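Local atomic coordinates of gdp-l-fucose synthetase (Naegleria fowleri, PDB entry 6AQZ), a protein that binds NADP and probably catalyses the NADPH-dependent epimerisation and reduction that yields GDP-L-fucose. Residues 62-67 against 106-111. Numbering follows the deposited sequence.
With NAP (NADP nicotinamide-adenine-dinucleotide phosphate), chain G.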
loop_
_atom_site.group_PDB
_atom_site.type_symbol
_atom_site.label_atom_id
_atom_site.label_comp_id
_atom_site.label_asym_id
_atom_site.label_seq_id
_atom_site.Cartn_x
_atom_site.Cartn_y
_atom_site.Cartn_z
ATOM N N ASP A 62 -18.999 9.284 8.877
ATOM C CA ASP A 62 -17.944 9.220 7.865
ATOM C C ASP A 62 -16.825 8.298 8.350
ATOM O O ASP A 62 -16.001 8.688 9.183
ATOM C CB ASP A 62 -17.452 10.639 7.577
ATOM C CG ASP A 62 -16.307 10.696 6.545
ATOM O OD1 ASP A 62 -15.940 9.656 5.935
ATOM O OD2 ASP A 62 -15.753 11.807 6.361
ATOM N N LEU A 63 -16.766 7.074 7.802
ATOM C CA LEU A 63 -15.811 6.066 8.279
ATOM C C LEU A 63 -14.356 6.387 7.921
ATOM O O LEU A 63 -13.458 5.639 8.331
ATOM C CB LEU A 63 -16.193 4.684 7.745
ATOM C CG LEU A 63 -17.627 4.228 8.094
ATOM C CD1 LEU A 63 -17.966 2.919 7.413
ATOM C CD2 LEU A 63 -17.841 4.104 9.602
ATOM N N ARG A 64 -14.098 7.451 7.156
ATOM C CA ARG A 64 -12.723 7.879 6.933
ATOM C C ARG A 64 -12.131 8.547 8.163
ATOM O O ARG A 64 -10.906 8.574 8.311
ATOM C CB ARG A 64 -12.657 8.840 5.750
ATOM C CG ARG A 64 -12.985 8.196 4.434
ATOM C CD ARG A 64 -13.196 9.230 3.348
ATOM N NE ARG A 64 -14.400 10.004 3.606
ATOM C CZ ARG A 64 -14.798 11.039 2.872
ATOM N NH1 ARG A 64 -14.073 11.424 1.829
ATOM N NH2 ARG A 64 -15.932 11.674 3.172
ATOM N N ASP A 65 -12.973 9.086 9.033
ATOM C CA ASP A 65 -12.557 9.717 10.278
ATOM C C ASP A 65 -12.424 8.679 11.384
ATOM O O ASP A 65 -13.349 7.890 11.624
ATOM C CB ASP A 65 -13.579 10.787 10.672
ATOM C CG ASP A 65 -13.234 11.480 11.977
ATOM O OD1 ASP A 65 -12.419 12.430 11.975
ATOM O OD2 ASP A 65 -13.786 11.072 13.014
ATOM N N ALA A 66 -11.279 8.692 12.065
ATOM C CA ALA A 66 -11.003 7.671 13.073
ATOM C C ALA A 66 -11.984 7.750 14.240
ATOM O O ALA A 66 -12.482 6.727 14.716
ATOM C CB ALA A 66 -9.565 7.804 13.572
ATOM N N ASP A 67 -12.281 8.954 14.713
ATOM C CA ASP A 67 -13.182 9.070 15.852
ATOM C C ASP A 67 -14.607 8.681 15.471
ATOM O O ASP A 67 -15.302 8.000 16.238
ATOM C CB ASP A 67 -13.111 10.489 16.408
ATOM C CG ASP A 67 -11.696 10.875 16.815
ATOM O OD1 ASP A 67 -10.967 10.007 17.335
ATOM O OD2 ASP A 67 -11.297 12.037 16.594
ATOM N N VAL A 106 -7.648 4.034 2.166
ATOM C CA VAL A 106 -6.742 3.448 3.142
ATOM C C VAL A 106 -7.119 3.915 4.552
ATOM O O VAL A 106 -6.980 3.153 5.522
ATOM C CB VAL A 106 -5.262 3.733 2.801
ATOM C CG1 VAL A 106 -4.813 5.177 3.230
ATOM C CG2 VAL A 106 -4.401 2.657 3.432
ATOM N N ASN A 107 -7.656 5.137 4.690
ATOM C CA ASN A 107 -8.090 5.615 6.002
ATOM C C ASN A 107 -9.294 4.830 6.502
ATOM O O ASN A 107 -9.312 4.339 7.638
ATOM C CB ASN A 107 -8.416 7.098 5.919
ATOM C CG ASN A 107 -7.167 7.957 5.892
ATOM O OD1 ASN A 107 -6.156 7.591 6.482
ATOM N ND2 ASN A 107 -7.219 9.083 5.192
ATOM N N MET A 108 -10.297 4.681 5.646
ATOM C CA MET A 108 -11.479 3.908 5.999
ATOM C C MET A 108 -11.112 2.464 6.342
ATOM O O MET A 108 -11.589 1.909 7.348
ATOM C CB MET A 108 -12.483 4.053 4.848
ATOM C CG MET A 108 -13.584 3.064 4.699
ATOM S SD MET A 108 -14.928 3.591 3.576
ATOM C CE MET A 108 -14.275 4.775 2.393
ATOM N N ASN A 109 -10.244 1.849 5.544
ATOM C CA ASN A 109 -9.871 0.455 5.810
ATOM C C ASN A 109 -9.073 0.315 7.103
ATOM O O ASN A 109 -9.356 -0.568 7.921
ATOM C CB ASN A 109 -9.128 -0.124 4.615
ATOM C CG ASN A 109 -10.041 -0.326 3.440
ATOM O OD1 ASN A 109 -11.240 -0.503 3.629
ATOM N ND2 ASN A 109 -9.502 -0.295 2.227
ATOM N N ASN A 110 -8.080 1.181 7.314
ATOM C CA ASN A 110 -7.329 1.133 8.567
ATOM C C ASN A 110 -8.255 1.316 9.775
ATOM O O ASN A 110 -8.160 0.567 10.759
ATOM C CB ASN A 110 -6.195 2.181 8.549
ATOM C CG ASN A 110 -5.077 1.815 7.546
ATOM O OD1 ASN A 110 -4.993 0.668 7.075
ATOM N ND2 ASN A 110 -4.255 2.803 7.177
ATOM N N ASN A 111 -9.177 2.285 9.711
ATOM C CA ASN A 111 -10.046 2.530 10.859
ATOM C C ASN A 111 -10.920 1.319 11.166
ATOM O O ASN A 111 -11.025 0.901 12.323
ATOM C CB ASN A 111 -10.903 3.770 10.628
ATOM C CG ASN A 111 -10.075 5.020 10.525
ATOM O OD1 ASN A 111 -8.898 5.039 10.933
ATOM N ND2 ASN A 111 -10.667 6.079 9.953
HETATM P PA NAP G . -21.907 1.158 -3.618
HETATM O O1A NAP G . -21.285 2.353 -4.275
HETATM O O2A NAP G . -23.162 0.526 -4.161
HETATM O O5B NAP G . -22.182 1.439 -2.013
HETATM C C5B NAP G . -20.949 1.652 -1.420
HETATM C C4B NAP G . -21.221 1.836 0.098
HETATM O O4B NAP G . -20.100 2.482 0.755
HETATM C C3B NAP G . -22.529 2.686 0.364
HETATM O O3B NAP G . -23.205 2.183 1.485
HETATM C C2B NAP G . -21.936 4.032 0.804
HETATM O O2B NAP G . -22.665 4.678 1.717
HETATM C C1B NAP G . -20.682 3.468 1.598
HETATM N N9A NAP G . -19.698 4.509 1.870
HETATM C C8A NAP G . -18.880 5.149 0.960
HETATM N N7A NAP G . -18.067 6.068 1.530
HETATM C C5A NAP G . -18.395 6.021 2.875
HETATM C C6A NAP G . -17.905 6.734 3.965
HETATM N N6A NAP G . -16.899 7.684 3.789
HETATM N N1A NAP G . -18.364 6.501 5.219
HETATM C C2A NAP G . -19.335 5.543 5.297
HETATM N N3A NAP G . -19.913 4.786 4.340
HETATM C C4A NAP G . -19.405 5.048 3.113
HETATM O O3 NAP G . -20.616 0.104 -3.708
HETATM P PN NAP G . -21.044 -1.419 -3.876
HETATM O O1N NAP G . -21.975 -1.905 -2.832
HETATM O O2N NAP G . -21.135 -1.857 -5.321
HETATM O O5D NAP G . -19.583 -2.279 -3.443
HETATM C C5D NAP G . -19.367 -2.323 -2.089
HETATM C C4D NAP G . -18.130 -3.179 -1.947
HETATM O O4D NAP G . -18.155 -4.161 -2.998
HETATM C C3D NAP G . -16.853 -2.252 -2.228
HETATM O O3D NAP G . -15.846 -2.571 -1.330
HETATM C C2D NAP G . -16.473 -2.615 -3.681
HETATM O O2D NAP G . -15.122 -2.600 -3.932
HETATM C C1D NAP G . -16.939 -4.100 -3.734
HETATM N N1N NAP G . -17.112 -4.537 -5.150
HETATM C C2N NAP G . -18.184 -4.111 -5.937
HETATM C C3N NAP G . -18.285 -4.512 -7.254
HETATM C C7N NAP G . -19.435 -4.036 -8.087
HETATM O O7N NAP G . -19.535 -4.285 -9.301
HETATM N N7N NAP G . -20.441 -3.269 -7.487
HETATM C C4N NAP G . -17.282 -5.391 -7.896
HETATM C C5N NAP G . -16.164 -5.781 -6.984
HETATM C C6N NAP G . -16.116 -5.375 -5.713
HETATM P P2B NAP G . -23.950 5.853 1.077
HETATM O O1X NAP G . -24.893 4.869 0.456
HETATM O O2X NAP G . -24.389 6.493 2.396
HETATM O O3X NAP G . -23.107 6.680 0.152
#
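A type I beta turn from Asp62 to Asp65, closed by Asp65 N to Asp62 O at 3.1 Å, rests against the middle of helix 98-118, with Arg64 CA 4.3 Å from Met108 CA. Asp65 then N-caps helix 66-76, its carboxylate accepting from Ala68 N. Both hydrogen bonds across the contact come from the Asn111 amide: ND2 donates to Leu63 O at 3.3 Å, nearly straight, from above that carbonyl's plane, and weakly to Arg64 O, while OD1 lies beside Ala66 CB. Leu63 O also receives the CA-H of Met108. In this Rossmann-type domain the turn forms one wall of the adenine site of NADP and reads the base's edge: Leu63 N donates to NAP N1A and NAP N6A to Asp62 OD1, each at 3.1 Å. Asp62 CG, anti to its backbone N, brings OD1 back to accept also from Arg64 N in an Asx turn and, through its syn lone pair, from Arg64 NE at 2.8 Å, a salt bridge. Three donors thus grip OD1, while Arg64 NH1 has a second acidic partner, Asp104. Leu63 CG comes within 3.5 Å of NAP C2A; Met108, bent at chi3, puts CE above the adenine plane near NAP N7A and N6A, alongside Arg64 CG.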